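PDB 6I9A: Lys-gingipain catalytic subunit, which cleaves proteins after lysine as a secreted cysteine endopeptidase of Porphyromonas gingivalis, degrading haemoglobin, albumin, collagen and immunoglobulins. Local coordinates for residues P225-S230 / P259-V264; D239-A244 / V268-A273; C249-F254 / Y274-S279. All coordinates share one frame; numbering follows the deposited sequence. Where two conformers were deposited one is given.

Contact 1 of 3, residues P225-S230 / P259-V264; sequences PLLTTS and PCFGEV. With CA (calcium ion), chain H.
F261 and L227 meet at about a right angle, the rim of the phenyl ring turned to the leucine. The touch between the two side chains is narrow, L227 CD2 lying 4.0 Å from F261 CZ, and the backbone adds to it: L227 O sits at the ring edge, close to its plane, 3.4 Å from F261 CE2. F261 CG stands anti to the backbone N (chi1 -179°), and the ring starts out away from the helix backbone toward L227. T229 and V264 also cross at about a right angle, methyl against methyl, with T229 CG2 3.6 Å from V264 CG2. The same threonine methyl rests 3.7 Å from F261 CA and so bridges one turn of the helix. In the caspase-like catalytic domain of this C25 peptidase, the contact sets the end of strand 226-228 and the start of helix 229-232 against the first turn of helix 261-267. That turn opens with a capping box: C260 N donates to the anti lone pair of E263 OE1 at 3.0 Å, while E263 N returns a weak bond to C260 SG. Both carboxylate oxygens of E263 also bind a calcium ion, OE1 at 2.6 Å, so one side chain serves the helix start and the metal together. D85 and F254 O complete the protein ligands, and S122 OG hydrogen-bonds to E263 OE2.

Contact 2 of 3, residues D239-A244 / V268-A273; sequences DKYFLA and VKEKGA
The F242 ring carries the carbonyl oxygen of G272 on one face, 3.5 Å above the plane and over the ring centre, with A273 N on the same face but offset toward the rim. The Y241 ring is used differently: G272 O and E270 O lie at its edge, in plane, while D239 C covers part of one face. These two aromatics stand where two neighbouring parallel strands of the six-stranded mixed sheet begin, at the foot of a beta-alpha-beta crossover in which helix 261-267 links strand 242-247 to strand 273-279. F242 and A273 form the parallel bridge, their side chains on the same side of the sheet, where I265 of the crossover helix packs on both. F242 CG lies between the backbone N and the carbonyl carbon (chi1 49°), on the side of the incoming chain, and the turn of the ring about chi2 then brings F242 CE1 to 3.7 Å from A273 CB. G272 has a positive phi, which favours glycine, and a CB there would collide with V268 CG2. At the other end of the contact Y241 and E270 run side by side in the same direction, the ring and carboxylate planes 26° apart. The phenol oxygen meets the carbon skeleton of the glutamate, 3.3 Å from E270 CA. No hydrogen bond crosses here; the phenol oxygen is held from its own segment, D239 N donating to Y241 OH at 2.9 Å, with an N-H...O angle of 162°.

Contact 3 of 3, residues C249-F254 / Y274-S279; sequences CITAQF and YAYIGS. With CA (calcium ion), chain H; H8E (benzyl-N-[(2S)-1-[[(3S)-7-amino-1-(benzylamino)-1,2-dioxoheptan-3-yl]amino]-5-(2-methyl-2-phenylhydrazinyl)-1,5-dioxopentan-2-yl]carbamate), chain I.
Two direct hydrogen bonds, Y276 OH to T251 OG1 and A252 N to S279 O, tie the loop after the nucleophile to the end of strand 273-279. The first, from Y276 OH to T251 OG1, is 2.6 Å long, the two side chains crossing at about a right angle with the threonine oxygen in plane at the ring edge. T251 OG1 occupies the crowded position between its backbone N and carbonyl carbon (chi1 65°). From there it also donates to a water at 2.6 Å, and that water accepts from S279 N. The phenol has a further partner in W222 NE1. On the backbone, A252 N lies 3.0 Å from S279 O, approaching from above the carbonyl plane, 52° out of it. A type I turn from I250 to Q253 presents this N-H to the strand.

Apolar contact is slight and close to these bonds. A252 CB lies 3.5 Å from G278 C and reaches the edge of the Y276 ring. G278 suits this place, since a CB on it would point at the loop and clash with T251 OG1 and with Y276 CE2.

Metal and covalent bonds mark the two ends of segment 249-254. F254 O binds the calcium ion at 2.4 Å. At the other end C249, the catalytic nucleophile, is joined through SG to H8E CBN at 2.0 Å, and C249 N donates to H8E OAG at 2.8 Å.

The carbon bonded to the cysteine sulfur is the one that the 1,2-dioxo name makes a ketone in the free inhibitor, and its oxygen accepts from the N-H of the same cysteine. This is consistent with a mimic of the tetrahedral intermediate, in which that N-H would stabilise developing negative charge as part of an oxyanion hole.

In the fold
Contacts 2 and 3 join the two strands, or the loop between them, of one crossover; contact 1 packs its helix 261-267 against strand 226-228 and helix 229-232. Contact 2 lies where the strands begin and contact 3 where the second ends, centres 15 Å apart, linked by sheet bonds such as F242 O to Y274 N at 2.9 Å. Contacts 1 and 3, centres 9 Å apart, meet through G262 N and T251 O at 2.9 Å and share the calcium ion. Contacts 1 and 2, centres 13 Å apart, merely adjoin in the sequence. Only contact 3 holds the nucleophile, its side chain about 7 Å from that of H216; the F261 side chain lies about 11 Å from the inhibitor.

Contact 1 of 3, residues P225-S230 / P259-V264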
loop_
_atom_site.group_PDB
_atom_site.type_symbol
_atom_site.label_atom_id
_atom_site.label_comp_id
_atom_site.label_asym_id
_atom_site.label_seq_id
_atom_site.Cartn_x
_atom_site.Cartn_y
_atom_site.Cartn_z
ATOM N N PRO A 225 -17.128 -8.181 15.285
ATOM C CA PRO A 225 -17.488 -7.038 16.134
ATOM C C PRO A 225 -17.625 -5.753 15.324
ATOM O O PRO A 225 -16.859 -5.499 14.386
ATOM C CB PRO A 225 -16.332 -6.952 17.128
ATOM C CG PRO A 225 -15.165 -7.646 16.439
ATOM C CD PRO A 225 -15.847 -8.767 15.691
ATOM N N LEU A 226 -18.597 -4.934 15.687
ATOM C CA LEU A 226 -18.982 -3.801 14.911
ATOM C C LEU A 226 -18.058 -2.599 15.070
ATOM O O LEU A 226 -17.781 -2.111 16.185
ATOM C CB LEU A 226 -20.413 -3.387 15.336
ATOM C CG LEU A 226 -21.038 -2.197 14.584
ATOM C CD1 LEU A 226 -21.312 -2.561 13.101
ATOM C CD2 LEU A 226 -22.360 -1.769 15.238
ATOM N N LEU A 227 -17.634 -2.061 13.912
ATOM C CA LEU A 227 -16.889 -0.800 13.832
ATOM C C LEU A 227 -17.461 -0.052 12.666
ATOM O O LEU A 227 -17.263 -0.454 11.515
ATOM C CB LEU A 227 -15.400 -1.045 13.647
ATOM C CG LEU A 227 -14.508 0.200 13.582
ATOM C CD1 LEU A 227 -14.519 0.992 14.897
ATOM C CD2 LEU A 227 -13.081 -0.187 13.188
ATOM N N THR A 228 -18.199 0.998 12.941
ATOM C CA THR A 228 -18.868 1.741 11.871
ATOM C C THR A 228 -18.070 2.964 11.411
ATOM O O THR A 228 -17.198 3.458 12.137
ATOM C CB THR A 228 -20.250 2.238 12.326
ATOM O OG1 THR A 228 -20.011 3.227 13.337
ATOM C CG2 THR A 228 -21.133 1.107 12.867
ATOM N N THR A 229 -18.491 3.557 10.279
ATOM C CA THR A 229 -17.885 4.829 9.814
ATOM C C THR A 229 -18.082 5.936 10.870
ATOM O O THR A 229 -17.174 6.772 11.077
ATOM C CB THR A 229 -18.440 5.223 8.431
ATOM O OG1 THR A 229 -19.874 5.191 8.432
ATOM C CG2 THR A 229 -17.883 4.356 7.313
ATOM N N SER A 230 -19.232 5.963 11.559
ATOM C CA SER A 230 -19.428 6.976 12.594
ATOM C C SER A 230 -18.393 6.799 13.722
ATOM O O SER A 230 -17.831 7.779 14.235
ATOM C CB SER A 230 -20.858 6.927 13.130
ATOM O OG SER A 230 -21.733 7.399 12.120
ATOM N N PRO A 259 -19.784 7.682 1.602
ATOM C CA PRO A 259 -18.383 7.246 1.610
ATOM C C PRO A 259 -18.286 5.856 2.267
ATOM O O PRO A 259 -18.891 5.574 3.321
ATOM C CB PRO A 259 -17.674 8.318 2.468
ATOM C CG PRO A 259 -18.544 9.562 2.190
ATOM C CD PRO A 259 -19.930 8.998 2.254
ATOM N N CYS A 260 -17.549 4.958 1.623
ATOM C CA CYS A 260 -17.455 3.628 2.183
ATOM C C CYS A 260 -16.479 3.605 3.365
ATOM O O CYS A 260 -15.726 4.558 3.587
ATOM C CB CYS A 260 -17.076 2.611 1.108
ATOM S SG CYS A 260 -15.371 2.788 0.469
ATOM N N PHE A 261 -16.449 2.493 4.105
ATOM C CA PHE A 261 -15.574 2.337 5.242
ATOM C C PHE A 261 -14.112 2.649 4.879
ATOM O O PHE A 261 -13.417 3.351 5.632
ATOM C CB PHE A 261 -15.731 0.885 5.746
ATOM C CG PHE A 261 -14.914 0.552 6.953
ATOM C CD1 PHE A 261 -13.595 0.103 6.828
ATOM C CD2 PHE A 261 -15.476 0.620 8.225
ATOM C CE1 PHE A 261 -12.849 -0.253 7.948
ATOM C CE2 PHE A 261 -14.732 0.256 9.348
ATOM C CZ PHE A 261 -13.435 -0.213 9.203
ATOM N N GLY A 262 -13.630 2.111 3.738
ATOM C CA GLY A 262 -12.228 2.351 3.376
ATOM C C GLY A 262 -11.934 3.817 3.067
ATOM O O GLY A 262 -10.812 4.292 3.298
ATOM N N GLU A 263 -12.935 4.537 2.517
ATOM C CA GLU A 263 -12.768 5.960 2.262
ATOM C C GLU A 263 -12.750 6.704 3.596
ATOM O O GLU A 263 -11.935 7.589 3.820
ATOM C CB GLU A 263 -13.899 6.473 1.359
ATOM C CG GLU A 263 -13.682 6.057 -0.092
ATOM C CD GLU A 263 -14.846 6.426 -0.997
ATOM O OE1 GLU A 263 -16.012 6.114 -0.670
ATOM O OE2 GLU A 263 -14.568 6.953 -2.095
ATOM N N VAL A 264 -13.704 6.383 4.499
ATOM C CA VAL A 264 -13.727 7.129 5.774
ATOM C C VAL A 264 -12.456 6.887 6.568
ATOM O O VAL A 264 -11.904 7.842 7.143
ATOM C CB VAL A 264 -14.993 6.741 6.577
ATOM C CG1 VAL A 264 -14.986 7.375 7.972
ATOM C CG2 VAL A 264 -16.248 7.189 5.825
HETATM CA CA CA H . -16.895 7.316 -2.831
HETATM O O HOH W 1 -18.428 7.930 -4.615
HETATM O O HOH W 2 -18.716 5.922 -1.969
HETATM O O HOH W 3 -18.125 8.732 -1.392
#

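Contact 2 of 3, residues D239-A244 / V268-A273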
loop_
_atom_site.group_PDB
_atom_site.type_symbol
_atom_site.label_atom_id
_atom_site.label_comp_id
_atom_site.label_asym_id
_atom_site.label_seq_id
_atom_site.Cartn_x
_atom_site.Cartn_y
_atom_site.Cartn_z
ATOM N N ASP A 239 -1.330 10.928 15.596
ATOM C CA ASP A 239 0.065 10.597 15.386
ATOM C C ASP A 239 0.352 9.101 15.437
ATOM O O ASP A 239 1.512 8.715 15.487
ATOM C CB ASP A 239 0.962 11.337 16.396
ATOM C CG ASP A 239 0.957 12.854 16.330
ATOM O OD1 ASP A 239 0.566 13.412 15.302
ATOM O OD2 ASP A 239 1.301 13.485 17.341
ATOM N N LYS A 240 -0.683 8.246 15.339
ATOM C CA LYS A 240 -0.482 6.794 15.438
ATOM C C LYS A 240 -1.250 6.091 14.326
ATOM O O LYS A 240 -2.224 5.351 14.561
ATOM C CB LYS A 240 -0.933 6.324 16.832
ATOM C CG LYS A 240 0.011 6.861 17.950
ATOM C CD LYS A 240 -0.472 6.422 19.331
ATOM C CE LYS A 240 -1.782 7.046 19.734
ATOM N NZ LYS A 240 -2.073 6.952 21.225
ATOM N N TYR A 241 -0.813 6.341 13.077
ATOM C CA TYR A 241 -1.577 5.911 11.922
ATOM C C TYR A 241 -1.208 4.515 11.491
ATOM O O TYR A 241 -0.061 4.100 11.464
ATOM C CB TYR A 241 -1.403 6.925 10.762
ATOM C CG TYR A 241 -1.648 8.328 11.280
ATOM C CD1 TYR A 241 -2.828 8.647 11.951
ATOM C CD2 TYR A 241 -0.649 9.291 11.211
ATOM C CE1 TYR A 241 -3.002 9.897 12.546
ATOM C CE2 TYR A 241 -0.826 10.570 11.784
ATOM C CZ TYR A 241 -2.007 10.856 12.449
ATOM O OH TYR A 241 -2.233 12.068 13.068
ATOM N N PHE A 242 -2.246 3.764 11.061
ATOM C CA PHE A 242 -2.077 2.347 10.731
ATOM C C PHE A 242 -2.422 2.021 9.273
ATOM O O PHE A 242 -3.114 2.789 8.572
ATOM C CB PHE A 242 -2.915 1.471 11.713
ATOM C CG PHE A 242 -4.361 1.907 11.902
ATOM C CD1 PHE A 242 -5.345 1.609 10.954
ATOM C CD2 PHE A 242 -4.746 2.553 13.073
ATOM C CE1 PHE A 242 -6.655 2.034 11.150
ATOM C CE2 PHE A 242 -6.049 2.948 13.272
ATOM C CZ PHE A 242 -6.999 2.671 12.342
ATOM N N LEU A 243 -1.996 0.816 8.877
ATOM C CA LEU A 243 -2.558 0.138 7.705
ATOM C C LEU A 243 -3.688 -0.753 8.235
ATOM O O LEU A 243 -3.486 -1.467 9.230
ATOM C CB LEU A 243 -1.466 -0.748 7.095
ATOM C CG LEU A 243 -1.969 -1.774 6.053
ATOM C CD1 LEU A 243 -2.623 -1.113 4.833
ATOM C CD2 LEU A 243 -0.821 -2.647 5.583
ATOM N N ALA A 244 -4.865 -0.692 7.611
ATOM C CA ALA A 244 -5.953 -1.615 7.984
ATOM C C ALA A 244 -6.299 -2.451 6.772
ATOM O O ALA A 244 -6.297 -1.954 5.621
ATOM C CB ALA A 244 -7.153 -0.847 8.491
ATOM N N VAL A 268 -10.368 10.456 7.450
ATOM C CA VAL A 268 -10.512 11.127 8.747
ATOM C C VAL A 268 -9.206 11.807 9.159
ATOM O O VAL A 268 -8.087 11.302 8.956
ATOM C CB VAL A 268 -11.039 10.167 9.827
ATOM C CG1 VAL A 268 -12.539 9.911 9.669
ATOM C CG2 VAL A 268 -10.253 8.856 9.885
ATOM N N LYS A 269 -9.366 13.003 9.786
ATOM C CA LYS A 269 -8.235 13.860 10.099
ATOM C C LYS A 269 -7.502 13.437 11.364
ATOM O O LYS A 269 -8.130 13.316 12.415
ATOM C CB LYS A 269 -8.730 15.315 10.282
ATOM C CG LYS A 269 -7.555 16.278 10.479
ATOM C CD LYS A 269 -8.004 17.746 10.369
ATOM C CE LYS A 269 -6.823 18.717 10.217
ATOM N NZ LYS A 269 -6.116 18.627 8.867
ATOM N N GLU A 270 -6.188 13.249 11.277
ATOM C CA GLU A 270 -5.335 12.977 12.447
ATOM C C GLU A 270 -5.875 11.824 13.290
ATOM O O GLU A 270 -5.736 11.796 14.512
ATOM C CB GLU A 270 -5.144 14.262 13.297
ATOM C CG GLU A 270 -4.345 15.329 12.526
ATOM C CD GLU A 270 -4.192 16.664 13.225
ATOM O OE1 GLU A 270 -4.849 16.879 14.260
ATOM O OE2 GLU A 270 -3.394 17.488 12.732
ATOM N N LYS A 271 -6.395 10.821 12.592
ATOM C CA LYS A 271 -6.857 9.575 13.217
ATOM C C LYS A 271 -7.010 8.568 12.085
ATOM O O LYS A 271 -6.896 8.918 10.916
ATOM C CB LYS A 271 -8.151 9.825 14.008
ATOM C CG LYS A 271 -9.335 10.152 13.096
ATOM C CD LYS A 271 -10.627 10.578 13.838
ATOM C CE LYS A 271 -10.533 11.891 14.593
ATOM N NZ LYS A 271 -10.576 13.078 13.681
ATOM N N GLY A 272 -7.350 7.345 12.445
ATOM C CA GLY A 272 -7.558 6.328 11.410
ATOM C C GLY A 272 -6.262 5.889 10.735
ATOM O O GLY A 272 -5.188 5.773 11.354
ATOM N N ALA A 273 -6.405 5.560 9.433
ATOM C CA ALA A 273 -5.370 4.876 8.655
ATOM C C ALA A 273 -4.674 5.763 7.647
ATOM O O ALA A 273 -5.269 6.728 7.160
ATOM C CB ALA A 273 -6.084 3.729 7.872
#

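Contact 3 of 3, residues C249-F254 / Y274-S279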
loop_
_atom_site.group_PDB
_atom_site.type_symbol
_atom_site.label_atom_id
_atom_site.label_comp_id
_atom_site.label_asym_id
_atom_site.label_seq_id
_atom_site.Cartn_x
_atom_site.Cartn_y
_atom_site.Cartn_z
ATOM N N CYS A 249 -16.682 -8.516 3.075
ATOM C CA CYS A 249 -17.434 -7.894 1.990
ATOM C C CYS A 249 -17.391 -6.383 2.024
ATOM O O CYS A 249 -17.379 -5.786 3.106
ATOM C CB CYS A 249 -18.910 -8.320 2.091
ATOM S SG CYS A 249 -19.179 -10.115 1.863
ATOM N N ILE A 250 -17.385 -5.796 0.829
ATOM C CA ILE A 250 -17.865 -4.489 0.362
ATOM C C ILE A 250 -17.394 -3.238 1.138
ATOM O O ILE A 250 -17.837 -2.146 0.736
ATOM C CB ILE A 250 -19.417 -4.484 0.204
ATOM C CG1 ILE A 250 -20.163 -4.701 1.537
ATOM C CG2 ILE A 250 -19.817 -5.548 -0.845
ATOM C CD1 ILE A 250 -21.718 -4.683 1.374
ATOM N N THR A 251 -16.454 -3.339 2.092
ATOM C CA THR A 251 -16.006 -2.126 2.779
ATOM C C THR A 251 -15.233 -1.167 1.892
ATOM O O THR A 251 -15.072 -0.002 2.306
ATOM C CB THR A 251 -15.126 -2.495 3.952
ATOM O OG1 THR A 251 -13.918 -3.131 3.514
ATOM C CG2 THR A 251 -15.836 -3.312 5.028
ATOM N N ALA A 252 -14.767 -1.613 0.710
ATOM C CA ALA A 252 -14.052 -0.732 -0.220
ATOM C C ALA A 252 -14.921 -0.479 -1.427
ATOM O O ALA A 252 -14.406 -0.175 -2.504
ATOM C CB ALA A 252 -12.704 -1.341 -0.596
ATOM N N GLN A 253 -16.252 -0.505 -1.286
ATOM C CA GLN A 253 -17.166 -0.217 -2.440
ATOM C C GLN A 253 -17.269 1.304 -2.560
ATOM O O GLN A 253 -18.204 1.951 -2.078
ATOM C CB GLN A 253 -18.518 -0.871 -2.190
ATOM C CG GLN A 253 -19.306 -0.972 -3.515
ATOM C CD GLN A 253 -20.592 -1.715 -3.325
ATOM O OE1 GLN A 253 -21.704 -1.122 -3.361
ATOM N NE2 GLN A 253 -20.484 -3.010 -3.142
ATOM N N PHE A 254 -16.288 1.867 -3.271
ATOM C CA PHE A 254 -16.048 3.300 -3.204
ATOM C C PHE A 254 -16.912 4.131 -4.130
ATOM O O PHE A 254 -16.755 5.367 -4.145
ATOM C CB PHE A 254 -14.537 3.604 -3.402
ATOM C CG PHE A 254 -13.979 3.075 -4.697
ATOM C CD1 PHE A 254 -13.311 1.851 -4.739
ATOM C CD2 PHE A 254 -14.086 3.812 -5.859
ATOM C CE1 PHE A 254 -12.811 1.354 -5.949
ATOM C CE2 PHE A 254 -13.609 3.313 -7.076
ATOM C CZ PHE A 254 -12.944 2.097 -7.119
ATOM N N TYR A 274 -3.457 5.354 7.241
ATOM C CA TYR A 274 -2.829 5.980 6.067
ATOM C C TYR A 274 -3.132 5.196 4.779
ATOM O O TYR A 274 -2.986 5.740 3.683
ATOM C CB TYR A 274 -1.312 6.118 6.262
ATOM C CG TYR A 274 -0.580 4.810 6.414
ATOM C CD1 TYR A 274 -0.292 4.019 5.302
ATOM C CD2 TYR A 274 -0.204 4.331 7.670
ATOM C CE1 TYR A 274 0.402 2.816 5.434
ATOM C CE2 TYR A 274 0.486 3.118 7.811
ATOM C CZ TYR A 274 0.741 2.346 6.692
ATOM O OH TYR A 274 1.421 1.165 6.768
ATOM N N ALA A 275 -3.617 3.950 4.898
ATOM C CA ALA A 275 -3.994 3.135 3.737
ATOM C C ALA A 275 -4.926 2.060 4.250
ATOM O O ALA A 275 -4.874 1.628 5.409
ATOM C CB ALA A 275 -2.782 2.515 3.076
ATOM N N TYR A 276 -5.766 1.588 3.324
ATOM C CA TYR A 276 -6.755 0.513 3.574
ATOM C C TYR A 276 -6.763 -0.415 2.410
ATOM O O TYR A 276 -6.774 0.015 1.255
ATOM C CB TYR A 276 -8.147 1.127 3.747
ATOM C CG TYR A 276 -9.188 0.090 4.130
ATOM C CD1 TYR A 276 -9.203 -0.466 5.406
ATOM C CD2 TYR A 276 -10.129 -0.357 3.207
ATOM C CE1 TYR A 276 -10.154 -1.421 5.774
ATOM C CE2 TYR A 276 -11.096 -1.310 3.574
ATOM C CZ TYR A 276 -11.092 -1.838 4.859
ATOM O OH TYR A 276 -11.995 -2.779 5.256
ATOM N N ILE A 277 -6.762 -1.720 2.714
ATOM C CA ILE A 277 -6.983 -2.738 1.679
ATOM C C ILE A 277 -8.311 -3.423 1.975
ATOM O O ILE A 277 -8.522 -3.878 3.115
ATOM C CB ILE A 277 -5.851 -3.809 1.678
ATOM C CG1 ILE A 277 -4.522 -3.152 1.244
ATOM C CG2 ILE A 277 -6.229 -4.943 0.710
ATOM C CD1 ILE A 277 -3.300 -4.013 1.586
ATOM N N GLY A 278 -9.200 -3.467 1.007
ATOM C CA GLY A 278 -10.455 -4.164 1.191
ATOM C C GLY A 278 -11.088 -4.441 -0.147
ATOM O O GLY A 278 -10.522 -4.140 -1.219
ATOM N N SER A 279 -12.283 -5.001 -0.103
ATOM C CA SER A 279 -12.988 -5.471 -1.293
ATOM C C SER A 279 -14.163 -4.579 -1.639
ATOM O O SER A 279 -14.928 -4.162 -0.772
ATOM C CB SER A 279 -13.513 -6.874 -1.028
ATOM O OG SER A 279 -14.146 -7.408 -2.188
HETATM CA CA CA H . -16.895 7.316 -2.831
HETATM C CAQ H8E I . -23.306 -7.421 6.051
HETATM C CAK H8E I . -23.678 -6.810 7.266
HETATM C CAH H8E I . -23.777 -7.575 8.429
HETATM C CAL H8E I . -23.533 -8.945 8.415
HETATM C CAR H8E I . -23.187 -9.520 7.201
HETATM C CBO H8E I . -23.027 -8.796 6.029
HETATM C CBA H8E I . -22.716 -9.490 4.841
HETATM N NBE H8E I . -21.268 -9.674 4.641
HETATM C CBL H8E I . -20.741 -10.762 4.015
HETATM O OAE H8E I . -21.449 -11.720 3.678
HETATM C CBN H8E I . -19.236 -10.730 3.769
HETATM O OAG H8E I . -18.619 -9.902 4.507
HETATM C CBS H8E I . -18.630 -12.167 3.705
HETATM C CBB H8E I . -17.117 -12.195 3.952
HETATM C CAY H8E I . -16.548 -13.616 4.008
HETATM C CAX H8E I . -15.018 -13.695 3.995
HETATM C CAW H8E I . -14.405 -13.238 5.312
HETATM N NAB H8E I . -12.920 -13.378 5.234
HETATM N NBG H8E I . -18.945 -12.873 2.457
HETATM C C H8E I . -19.610 -14.023 2.347
HETATM O O H8E I . -20.111 -14.650 3.272
HETATM C CA H8E I . -19.871 -14.418 0.900
HETATM N N H8E I . -20.105 -15.850 0.745
HETATM C CBK H8E I . -19.130 -16.773 0.939
HETATM O OAD H8E I . -18.029 -16.417 1.384
HETATM O OBI H8E I . -19.446 -17.977 0.645
HETATM C CBD H8E I . -18.480 -19.059 0.911
HETATM C CBP H8E I . -19.101 -20.372 0.747
HETATM C CAS H8E I . -18.953 -21.119 -0.423
HETATM C CAM H8E I . -19.532 -22.413 -0.598
HETATM C CAI H8E I . -20.336 -22.870 0.460
HETATM C CAN H8E I . -20.536 -22.095 1.592
HETATM C CAT H8E I . -19.933 -20.860 1.756
HETATM C CB H8E I . -21.097 -13.653 0.375
HETATM C CG H8E I . -22.389 -13.938 1.186
HETATM C CD H8E I . -23.448 -12.917 0.893
HETATM O OE1 H8E I . -24.172 -13.031 -0.098
HETATM N NE2 H8E I . -23.441 -11.892 1.765
HETATM N NBT H8E I . -24.234 -10.747 1.588
HETATM C CAA H8E I . -23.418 -9.513 1.434
HETATM C CBQ H8E I . -25.467 -10.762 2.310
HETATM C CAU H8E I . -26.107 -9.579 2.711
HETATM C CAO H8E I . -27.336 -9.629 3.362
HETATM C CAJ H8E I . -27.934 -10.854 3.629
HETATM C CAP H8E I . -27.296 -12.035 3.278
HETATM C CAV H8E I . -26.076 -11.990 2.601
HETATM O O HOH W 4 -13.325 -5.481 2.501
HETATM O O HOH W 1 -18.428 7.930 -4.615
HETATM O O HOH W 2 -18.716 5.922 -1.969
HETATM O O HOH W 3 -18.125 8.732 -1.392
#